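Parvulin 42 (Trypanosoma brucei brucei, PDB 6GMP) probably catalyses the cis-trans isomerisation of peptidyl-prolyl bonds in proteins through its parvulin-type PPIase domain, the part present here. Local coordinates at residues E5-H10 / G79-E85; W57-F62 / H116-R120; V13-R19 / E110-V115. All blocks are in the same frame, centred on the assembly; numbering follows the deposited sequence.

Contact 1 of 3, residues E5-H10 / G79-E85; sequences ERHFYH and GDLGMVE
His7 and Asp80 meet across an antiparallel strand pair at one edge of the parvulin sheet, where strand 80-84 runs beside strand 6-13. NE2 of His7 donates to OD1 of Asp80 at 2.7 Å. The carboxylate oxygen lies almost in the imidazole plane, and His7 meets it on the syn side, tilted 31° out of the carboxylate plane. CG of His7 is anti to the backbone N (chi1 -172°), which swings the ring along the strand toward Asp80. OD1 also accepts from the backbone N of Gly82 at 2.8 Å, an Asx turn. The two donors come from opposite faces of the carboxylate plane, so its rotation is fixed from both sides. The same carboxylate lies nearly parallel to the Tyr9 ring, with planes 6° apart. CA of Asp80 sits over the centre of that ring, 3.5 Å from its centroid, a CH-pi contact. Tyr9 and His7 share this side of the sheet with Met83. The bent Met83 chain folds back over the partner strand, and its CE lies 3.4 Å from C of Arg6. On the other side, CD2 of Phe8 meets CB of Val84 at the ring edge, and the Phe8 ring also packs edge-to-face on Phe98. The His10 ring takes CD1 of Leu81 over one face, while its ND1 bonds to ND1 of His116, consistent with the histidine pair of parvulin active sites. Leu81 and Gly82 (positive phi) both stand opposite Phe8, breaking the regular pairing. Leu81 N donates to Phe8 O at 2.9 Å, and His10 N to Gly79 O at 3.0 Å.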
loop_
_atom_site.group_PDB
_atom_site.type_symbol
_atom_site.label_atom_id
_atom_site.label_comp_id
_atom_site.label_asym_id
_atom_site.label_seq_id
_atom_site.Cartn_x
_atom_site.Cartn_y
_atom_site.Cartn_z
ATOM N N GLU A 5 5.224 5.440 -17.897
ATOM C CA GLU A 5 5.372 5.994 -16.552
ATOM C C GLU A 5 4.023 6.398 -15.963
ATOM O O GLU A 5 3.320 7.229 -16.540
ATOM C CB GLU A 5 6.278 7.228 -16.576
ATOM C CG GLU A 5 7.648 7.012 -15.964
ATOM C CD GLU A 5 8.448 8.298 -15.843
ATOM O OE1 GLU A 5 7.848 9.393 -15.902
ATOM O OE2 GLU A 5 9.684 8.211 -15.690
ATOM N N ARG A 6 3.677 5.816 -14.817
ATOM C CA ARG A 6 2.488 6.227 -14.077
ATOM C C ARG A 6 2.858 6.498 -12.631
ATOM O O ARG A 6 3.791 5.906 -12.086
ATOM C CB ARG A 6 1.385 5.172 -14.167
ATOM C CG ARG A 6 0.716 5.132 -15.521
ATOM C CD ARG A 6 -0.299 4.009 -15.638
ATOM N NE ARG A 6 -0.715 3.839 -17.027
ATOM C CZ ARG A 6 -1.423 2.815 -17.485
ATOM N NH1 ARG A 6 -1.810 1.844 -16.673
ATOM N NH2 ARG A 6 -1.739 2.761 -18.769
ATOM N N HIS A 7 2.114 7.414 -12.025
ATOM C CA HIS A 7 2.382 7.881 -10.676
ATOM C C HIS A 7 1.521 7.116 -9.678
ATOM O O HIS A 7 0.287 7.161 -9.752
ATOM C CB HIS A 7 2.070 9.374 -10.605
ATOM C CG HIS A 7 2.481 10.023 -9.324
ATOM N ND1 HIS A 7 2.230 11.352 -9.054
ATOM C CD2 HIS A 7 3.138 9.536 -8.248
ATOM C CE1 HIS A 7 2.703 11.651 -7.857
ATOM N NE2 HIS A 7 3.267 10.569 -7.351
ATOM N N PHE A 8 2.176 6.415 -8.752
ATOM C CA PHE A 8 1.484 5.638 -7.737
ATOM C C PHE A 8 1.823 6.083 -6.327
ATOM O O PHE A 8 2.905 6.626 -6.078
ATOM C CB PHE A 8 1.824 4.153 -7.871
ATOM C CG PHE A 8 1.450 3.562 -9.194
ATOM C CD1 PHE A 8 0.139 3.214 -9.480
ATOM C CD2 PHE A 8 2.427 3.337 -10.146
ATOM C CE1 PHE A 8 -0.188 2.650 -10.703
ATOM C CE2 PHE A 8 2.111 2.781 -11.372
ATOM C CZ PHE A 8 0.799 2.439 -11.654
ATOM N N TYR A 9 0.873 5.840 -5.426
ATOM C CA TYR A 9 1.110 5.823 -3.988
ATOM C C TYR A 9 0.756 4.424 -3.499
ATOM O O TYR A 9 0.044 3.689 -4.180
ATOM C CB TYR A 9 0.193 6.803 -3.251
ATOM C CG TYR A 9 0.604 8.252 -3.268
ATOM C CD1 TYR A 9 0.778 8.941 -4.459
ATOM C CD2 TYR A 9 0.802 8.942 -2.072
ATOM C CE1 TYR A 9 1.143 10.272 -4.460
ATOM C CE2 TYR A 9 1.170 10.270 -2.067
ATOM C CZ TYR A 9 1.341 10.930 -3.261
ATOM O OH TYR A 9 1.706 12.255 -3.245
ATOM N N HIS A 10 1.227 4.048 -2.315
ATOM C CA HIS A 10 0.729 2.806 -1.720
ATOM C C HIS A 10 0.637 2.865 -0.203
ATOM O O HIS A 10 1.238 3.725 0.445
ATOM C CB HIS A 10 1.504 1.561 -2.206
ATOM C CG HIS A 10 2.816 1.318 -1.523
ATOM N ND1 HIS A 10 3.411 0.077 -1.505
ATOM C CD2 HIS A 10 3.655 2.145 -0.853
ATOM C CE1 HIS A 10 4.554 0.142 -0.849
ATOM N NE2 HIS A 10 4.729 1.384 -0.443
ATOM N N GLY A 79 3.201 8.207 1.323
ATOM C CA GLY A 79 3.045 7.000 0.536
ATOM C C GLY A 79 3.381 7.142 -0.935
ATOM O O GLY A 79 3.152 6.217 -1.713
ATOM N N ASP A 80 3.931 8.286 -1.307
ATOM C CA ASP A 80 4.301 8.562 -2.685
ATOM C C ASP A 80 5.418 7.636 -3.163
ATOM O O ASP A 80 6.491 7.580 -2.556
ATOM C CB ASP A 80 4.756 10.021 -2.775
ATOM C CG ASP A 80 4.891 10.531 -4.202
ATOM O OD1 ASP A 80 4.566 9.807 -5.169
ATOM O OD2 ASP A 80 5.315 11.694 -4.338
ATOM N N LEU A 81 5.157 6.918 -4.255
ATOM C CA LEU A 81 6.184 6.112 -4.922
ATOM C C LEU A 81 6.752 6.794 -6.163
ATOM O O LEU A 81 7.644 6.244 -6.807
ATOM C CB LEU A 81 5.595 4.758 -5.319
ATOM C CG LEU A 81 5.089 3.902 -4.157
ATOM C CD1 LEU A 81 4.472 2.599 -4.672
ATOM C CD2 LEU A 81 6.199 3.623 -3.160
ATOM N N GLY A 82 6.242 7.975 -6.505
ATOM C CA GLY A 82 6.688 8.693 -7.685
ATOM C C GLY A 82 6.284 7.976 -8.958
ATOM O O GLY A 82 5.363 7.152 -8.967
ATOM N N MET A 83 6.993 8.285 -10.036
ATOM C CA MET A 83 6.717 7.688 -11.335
ATOM C C MET A 83 7.358 6.310 -11.434
ATOM O O MET A 83 8.536 6.141 -11.111
ATOM C CB MET A 83 7.280 8.564 -12.450
ATOM C CG MET A 83 6.818 10.014 -12.444
ATOM S SD MET A 83 5.032 10.260 -12.537
ATOM C CE MET A 83 4.559 9.140 -13.840
ATOM N N VAL A 84 6.586 5.335 -11.904
ATOM C CA VAL A 84 7.049 3.958 -12.021
ATOM C C VAL A 84 6.803 3.431 -13.429
ATOM O O VAL A 84 5.684 3.501 -13.932
ATOM C CB VAL A 84 6.310 3.048 -11.028
ATOM C CG1 VAL A 84 6.772 1.599 -11.178
ATOM C CG2 VAL A 84 6.506 3.546 -9.599
ATOM N N GLU A 85 7.847 2.905 -14.064
ATOM C CA GLU A 85 7.698 2.227 -15.351
ATOM C C GLU A 85 7.281 0.781 -15.127
ATOM O O GLU A 85 7.725 0.150 -14.167
ATOM C CB GLU A 85 9.024 2.249 -16.119
ATOM C CG GLU A 85 9.370 3.586 -16.744
ATOM C CD GLU A 85 9.432 3.517 -18.256
ATOM O OE1 GLU A 85 10.252 2.733 -18.784
ATOM O OE2 GLU A 85 8.659 4.243 -18.919
#

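Contact 2 of 3, residues W57-F62 / H116-R120; sequences WSLDEF and HLIYR
Tyr119 reaches from the inner strand 114-120 to the start of helix 59-69, and its hydroxyl donates to the carbonyl O of Trp57 at 2.7 Å. The donor stands above that carbonyl plane, 38° out of it. CG of Tyr119 is anti to the backbone N (chi1 174°), which carries the ring away from the strand toward the helix. Phe62 comes the other way. The two rings are nearly parallel, 16° apart, but offset so that little of one ring lies over the other. Each ring instead takes the other's CB over a face. CB of Tyr119 lies almost on the normal of the Phe62 ring, 3.4 Å from its centroid. CB of Phe62 lies 4.1 Å from the Tyr119 centroid. The far end of Phe62 points at the strand backbone, where its CZ is 3.5 Å from Leu117 O at the ring edge. CD1 of Leu59 and CB of Trp57 border the Tyr119 ring at CE2 and CE1.

The next shell fixes the helix start. Ser58 is the N-cap, and Glu61 N donates to its OG at 3.0 Å. In return, Ser58 N donates to OE1 of Glu61 at 2.9 Å, completing a capping box. Tyr9 of strand 6-13 and Val105 also pack on Phe62, which places the helix start against the sheet. The contact is mostly apolar and buried. Its one cross-segment hydrogen bond gives the phenol hydroxyl a backbone acceptor just before the N-cap, joining the sheet to the N-terminal end of helix 59-69.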
loop_
_atom_site.group_PDB
_atom_site.type_symbol
_atom_site.label_atom_id
_atom_site.label_comp_id
_atom_site.label_asym_id
_atom_site.label_seq_id
_atom_site.Cartn_x
_atom_site.Cartn_y
_atom_site.Cartn_z
ATOM N N TRP A 57 -10.772 7.572 -5.466
ATOM C CA TRP A 57 -10.419 8.291 -4.256
ATOM C C TRP A 57 -9.644 9.533 -4.635
ATOM O O TRP A 57 -8.890 9.533 -5.614
ATOM C CB TRP A 57 -9.527 7.463 -3.349
ATOM C CG TRP A 57 -10.047 6.151 -2.829
ATOM C CD1 TRP A 57 -10.878 5.253 -3.455
ATOM C CD2 TRP A 57 -9.730 5.590 -1.566
ATOM N NE1 TRP A 57 -11.080 4.158 -2.640
ATOM C CE2 TRP A 57 -10.383 4.341 -1.474
ATOM C CE3 TRP A 57 -8.926 6.012 -0.506
ATOM C CZ2 TRP A 57 -10.272 3.526 -0.352
ATOM C CZ3 TRP A 57 -8.816 5.207 0.603
ATOM C CH2 TRP A 57 -9.488 3.975 0.674
ATOM N N SER A 58 -9.790 10.590 -3.850
ATOM C CA SER A 58 -8.909 11.731 -3.993
ATOM C C SER A 58 -7.562 11.375 -3.377
ATOM O O SER A 58 -7.446 10.411 -2.617
ATOM C CB SER A 58 -9.483 12.944 -3.277
ATOM O OG SER A 58 -9.459 12.731 -1.874
ATOM N N LEU A 59 -6.540 12.161 -3.691
ATOM C CA LEU A 59 -5.234 11.944 -3.087
ATOM C C LEU A 59 -5.327 12.078 -1.572
ATOM O O LEU A 59 -4.795 11.246 -0.860
ATOM C CB LEU A 59 -4.192 12.912 -3.650
ATOM C CG LEU A 59 -2.795 12.758 -3.041
ATOM C CD1 LEU A 59 -2.255 11.343 -3.194
ATOM C CD2 LEU A 59 -1.842 13.743 -3.687
ATOM N N ASP A 60 -6.025 13.107 -1.095
ATOM C CA ASP A 60 -6.171 13.324 0.340
ATOM C C ASP A 60 -6.814 12.110 1.006
ATOM O O ASP A 60 -6.386 11.675 2.073
ATOM C CB ASP A 60 -6.998 14.583 0.617
ATOM C CG ASP A 60 -6.294 15.857 0.176
ATOM O OD1 ASP A 60 -5.047 15.862 0.108
ATOM O OD2 ASP A 60 -6.986 16.859 -0.100
ATOM N N GLU A 61 -7.841 11.549 0.378
ATOM C CA GLU A 61 -8.478 10.345 0.919
ATOM C C GLU A 61 -7.517 9.156 1.035
ATOM O O GLU A 61 -7.512 8.419 2.031
ATOM C CB GLU A 61 -9.680 9.957 0.070
ATOM C CG GLU A 61 -10.903 10.832 0.338
ATOM C CD GLU A 61 -11.994 10.705 -0.713
ATOM O OE1 GLU A 61 -11.743 10.097 -1.776
ATOM O OE2 GLU A 61 -13.113 11.226 -0.480
ATOM N N PHE A 62 -6.687 8.952 0.024
ATOM C CA PHE A 62 -5.754 7.852 0.107
ATOM C C PHE A 62 -4.649 8.087 1.143
ATOM O O PHE A 62 -4.259 7.172 1.871
ATOM C CB PHE A 62 -5.124 7.553 -1.253
ATOM C CG PHE A 62 -4.390 6.241 -1.271
ATOM C CD1 PHE A 62 -5.102 5.049 -1.240
ATOM C CD2 PHE A 62 -3.005 6.187 -1.243
ATOM C CE1 PHE A 62 -4.457 3.834 -1.216
ATOM C CE2 PHE A 62 -2.349 4.964 -1.218
ATOM C CZ PHE A 62 -3.082 3.786 -1.216
ATOM N N HIS A 116 -0.127 -4.781 -0.069
ATOM C CA HIS A 116 -0.258 -3.410 -0.561
ATOM C C HIS A 116 -1.682 -3.033 -0.937
ATOM O O HIS A 116 -2.435 -3.865 -1.434
ATOM C CB HIS A 116 0.564 -3.209 -1.838
ATOM C CG HIS A 116 1.985 -3.664 -1.758
ATOM N ND1 HIS A 116 3.044 -2.790 -1.833
ATOM C CD2 HIS A 116 2.527 -4.904 -1.704
ATOM C CE1 HIS A 116 4.177 -3.466 -1.786
ATOM N NE2 HIS A 116 3.893 -4.753 -1.717
ATOM N N LEU A 117 -2.012 -1.758 -0.747
ATOM C CA LEU A 117 -3.101 -1.129 -1.486
ATOM C C LEU A 117 -2.406 -0.124 -2.372
ATOM O O LEU A 117 -1.639 0.690 -1.876
ATOM C CB LEU A 117 -4.061 -0.393 -0.550
ATOM C CG LEU A 117 -4.779 -1.240 0.506
ATOM C CD1 LEU A 117 -5.688 -0.356 1.363
ATOM C CD2 LEU A 117 -5.575 -2.369 -0.078
ATOM N N ILE A 118 -2.665 -0.191 -3.674
ATOM C CA ILE A 118 -2.008 0.679 -4.643
ATOM C C ILE A 118 -3.000 1.693 -5.185
ATOM O O ILE A 118 -4.118 1.342 -5.532
ATOM C CB ILE A 118 -1.392 -0.132 -5.810
ATOM C CG1 ILE A 118 -0.433 -1.179 -5.254
ATOM C CG2 ILE A 118 -0.655 0.790 -6.761
ATOM C CD1 ILE A 118 0.040 -2.172 -6.256
ATOM N N TYR A 119 -2.566 2.949 -5.252
ATOM C CA TYR A 119 -3.385 4.047 -5.732
ATOM C C TYR A 119 -2.726 4.693 -6.945
ATOM O O TYR A 119 -1.545 5.036 -6.912
ATOM C CB TYR A 119 -3.552 5.082 -4.617
ATOM C CG TYR A 119 -4.268 6.348 -5.014
ATOM C CD1 TYR A 119 -5.610 6.340 -5.375
ATOM C CD2 TYR A 119 -3.613 7.574 -4.981
ATOM C CE1 TYR A 119 -6.264 7.500 -5.712
ATOM C CE2 TYR A 119 -4.260 8.741 -5.315
ATOM C CZ TYR A 119 -5.593 8.704 -5.679
ATOM O OH TYR A 119 -6.238 9.869 -6.010
ATOM N N ARG A 120 -3.492 4.862 -8.011
ATOM C CA ARG A 120 -3.005 5.593 -9.173
ATOM C C ARG A 120 -3.433 7.056 -9.080
ATOM O O ARG A 120 -4.635 7.375 -9.084
ATOM C CB ARG A 120 -3.530 4.980 -10.469
ATOM C CG ARG A 120 -2.997 5.691 -11.690
ATOM C CD ARG A 120 -3.460 5.044 -12.962
ATOM N NE ARG A 120 -3.130 5.877 -14.108
ATOM C CZ ARG A 120 -3.505 5.620 -15.354
ATOM N NH1 ARG A 120 -4.226 4.539 -15.634
ATOM N NH2 ARG A 120 -3.148 6.449 -16.317
#

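Contact 3 of 3, residues V13-R19 / E110-V115; sequences VKHKDVR and ETELGV
The loop that leaves strand 6-13 lies against the beta hairpin of strands 109-111 and 114-120, and Val13, at the end of strand 6-13, pairs with Val115 of strand 114-120. They are an antiparallel hydrogen-bonded pair. Val13 N donates to Val115 O at 2.8 Å, and Val115 N returns to Val13 O, also at 2.8 Å and almost straight (178°). Both valine side chains leave on the same side of the sheet and pack on Ala40 of helix 37-49. Gly114 lies close against the loop: its CA makes a CA-H...O contact with Val13 O at 3.5 Å.

In the parvulin sheet, strand 114-120 lies between strands 6-13 and 109-111, and the hairpin closes through a type I turn from Thr111 to Gly114. OG1 of Thr111 accepts from Leu113 N, an ST turn, and bonds to His116 as well. The loop has its own type I turn, from His15 to Val18, which brings Val18 back over the hairpin. CB of Val18 lies 3.4 Å from Glu112 O, and its CG1 lies 3.4 Å from Leu113 O. The same CG1 sits over the centre of the His15 ring. ND1 of His15 accepts from Asp17 N, close to the ring plane, while Glu110, near NE2 of His15, pairs with Arg37. At the exposed end, the Arg19 chain bends at chi3 (84°) to bring NH2 to OE1 of Glu112 at 3.2 Å. This salt bridge includes a weak hydrogen bond, with the guanidinium and carboxylate planes 80° apart.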
loop_
_atom_site.group_PDB
_atom_site.type_symbol
_atom_site.label_atom_id
_atom_site.label_comp_id
_atom_site.label_asym_id
_atom_site.label_seq_id
_atom_site.Cartn_x
_atom_site.Cartn_y
_atom_site.Cartn_z
ATOM N N VAL A 13 1.019 -2.996 4.456
ATOM C CA VAL A 13 0.756 -3.680 5.709
ATOM C C VAL A 13 1.687 -4.885 5.746
ATOM O O VAL A 13 1.578 -5.790 4.924
ATOM C CB VAL A 13 -0.724 -4.114 5.801
ATOM C CG1 VAL A 13 -0.990 -4.870 7.088
ATOM C CG2 VAL A 13 -1.632 -2.892 5.712
ATOM N N LYS A 14 2.609 -4.893 6.694
ATOM C CA LYS A 14 3.607 -5.945 6.784
ATOM C C LYS A 14 3.069 -7.114 7.579
ATOM O O LYS A 14 2.001 -7.046 8.194
ATOM C CB LYS A 14 4.887 -5.390 7.415
ATOM C CG LYS A 14 5.585 -4.386 6.535
ATOM C CD LYS A 14 6.919 -3.953 7.115
ATOM C CE LYS A 14 7.595 -2.954 6.207
ATOM N NZ LYS A 14 9.051 -2.844 6.507
ATOM N N HIS A 15 3.819 -8.203 7.595
ATOM C CA HIS A 15 3.530 -9.316 8.479
ATOM C C HIS A 15 4.857 -9.943 8.904
ATOM O O HIS A 15 5.920 -9.575 8.364
ATOM C CB HIS A 15 2.602 -10.341 7.826
ATOM C CG HIS A 15 3.092 -10.861 6.513
ATOM N ND1 HIS A 15 4.115 -11.776 6.415
ATOM C CD2 HIS A 15 2.684 -10.606 5.250
ATOM C CE1 HIS A 15 4.313 -12.071 5.142
ATOM N NE2 HIS A 15 3.465 -11.368 4.416
ATOM N N LYS A 16 4.794 -10.882 9.845
ATOM C CA LYS A 16 5.992 -11.426 10.474
ATOM C C LYS A 16 6.936 -12.132 9.511
ATOM O O LYS A 16 8.119 -12.288 9.807
ATOM C CB LYS A 16 5.594 -12.410 11.575
ATOM C CG LYS A 16 4.990 -13.706 11.054
ATOM C CD LYS A 16 4.469 -14.605 12.169
ATOM C CE LYS A 16 4.155 -16.026 11.674
ATOM N NZ LYS A 16 5.349 -16.771 11.140
ATOM N N ASP A 17 6.421 -12.577 8.375
ATOM C CA ASP A 17 7.213 -13.371 7.440
ATOM C C ASP A 17 7.899 -12.560 6.337
ATOM O O ASP A 17 8.586 -13.145 5.499
ATOM C CB ASP A 17 6.363 -14.481 6.818
ATOM C CG ASP A 17 5.989 -15.562 7.816
ATOM O OD1 ASP A 17 6.680 -15.696 8.846
ATOM O OD2 ASP A 17 5.010 -16.288 7.552
ATOM N N VAL A 18 7.757 -11.236 6.335
ATOM C CA VAL A 18 8.480 -10.429 5.346
ATOM C C VAL A 18 9.956 -10.333 5.764
ATOM O O VAL A 18 10.310 -10.630 6.903
ATOM C CB VAL A 18 7.859 -9.025 5.131
ATOM C CG1 VAL A 18 6.367 -9.120 4.809
ATOM C CG2 VAL A 18 8.103 -8.122 6.330
ATOM N N ARG A 19 10.815 -9.935 4.842
ATOM C CA ARG A 19 12.247 -9.931 5.128
ATOM C C ARG A 19 12.639 -8.911 6.205
ATOM O O ARG A 19 13.546 -9.166 7.004
ATOM C CB ARG A 19 13.061 -9.724 3.843
ATOM C CG ARG A 19 12.537 -8.633 2.918
ATOM C CD ARG A 19 13.295 -8.618 1.610
ATOM N NE ARG A 19 12.767 -9.587 0.651
ATOM C CZ ARG A 19 13.510 -10.327 -0.168
ATOM N NH1 ARG A 19 14.833 -10.240 -0.150
ATOM N NH2 ARG A 19 12.922 -11.169 -1.004
ATOM N N GLU A 110 -0.305 -8.758 -2.752
ATOM C CA GLU A 110 0.777 -9.203 -1.910
ATOM C C GLU A 110 2.087 -9.298 -2.679
ATOM O O GLU A 110 2.121 -9.712 -3.846
ATOM C CB GLU A 110 0.415 -10.560 -1.332
ATOM C CG GLU A 110 1.382 -11.052 -0.312
ATOM C CD GLU A 110 0.999 -12.413 0.196
ATOM O OE1 GLU A 110 0.040 -12.998 -0.357
ATOM O OE2 GLU A 110 1.661 -12.891 1.134
ATOM N N THR A 111 3.164 -8.908 -2.012
ATOM C CA THR A 111 4.509 -9.150 -2.505
ATOM C C THR A 111 5.382 -9.572 -1.329
ATOM O O THR A 111 4.882 -9.755 -0.220
ATOM C CB THR A 111 5.119 -7.900 -3.128
ATOM O OG1 THR A 111 5.416 -6.954 -2.096
ATOM C CG2 THR A 111 4.167 -7.279 -4.140
ATOM N N GLU A 112 6.683 -9.700 -1.565
ATOM C CA GLU A 112 7.620 -10.050 -0.508
ATOM C C GLU A 112 7.637 -9.004 0.600
ATOM O O GLU A 112 8.047 -9.300 1.728
ATOM C CB GLU A 112 9.029 -10.195 -1.084
ATOM C CG GLU A 112 9.231 -11.446 -1.917
ATOM C CD GLU A 112 9.289 -12.701 -1.069
ATOM O OE1 GLU A 112 10.399 -13.055 -0.615
ATOM O OE2 GLU A 112 8.232 -13.334 -0.854
ATOM N N LEU A 113 7.224 -7.786 0.265
ATOM C CA LEU A 113 7.260 -6.664 1.199
ATOM C C LEU A 113 6.113 -6.675 2.194
ATOM O O LEU A 113 6.213 -6.066 3.259
ATOM C CB LEU A 113 7.227 -5.340 0.439
ATOM C CG LEU A 113 8.391 -5.088 -0.516
ATOM C CD1 LEU A 113 8.136 -3.800 -1.269
ATOM C CD2 LEU A 113 9.702 -5.035 0.233
ATOM N N GLY A 114 5.020 -7.339 1.829
ATOM C CA GLY A 114 3.796 -7.308 2.612
ATOM C C GLY A 114 2.576 -7.204 1.719
ATOM O O GLY A 114 2.610 -7.598 0.550
ATOM N N VAL A 115 1.499 -6.673 2.279
ATOM C CA VAL A 115 0.252 -6.538 1.557
ATOM C C VAL A 115 0.034 -5.067 1.220
ATOM O O VAL A 115 0.032 -4.213 2.112
ATOM C CB VAL A 115 -0.922 -7.092 2.391
ATOM C CG1 VAL A 115 -2.222 -7.018 1.604
ATOM C CG2 VAL A 115 -0.628 -8.531 2.819
#

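The three contacts share one antiparallel sheet, whose strand order is 80-84, 6-13, 114-120, 109-111. Contact 1 joins an edge strand to strand 6-13, contact 2 attaches helix 59-69 to strand 114-120, and contact 3 lies where the end of strand 6-13 meets the hairpin. Centres of contacts 1 and 2 are about 11 Å apart; that of contact 3 is about 19 Å from either. Their segments alternate along the chain, 5-10, 13-19, 57-62, 79-85, 110-115, 116-120, so early, middle and late parts of the domain are tied together. Probable hydrogen bonds run from His10 through His116 to Thr111, consistent with the His-His-Thr network of parvulin active sites, so all three contacts reach the likely active site.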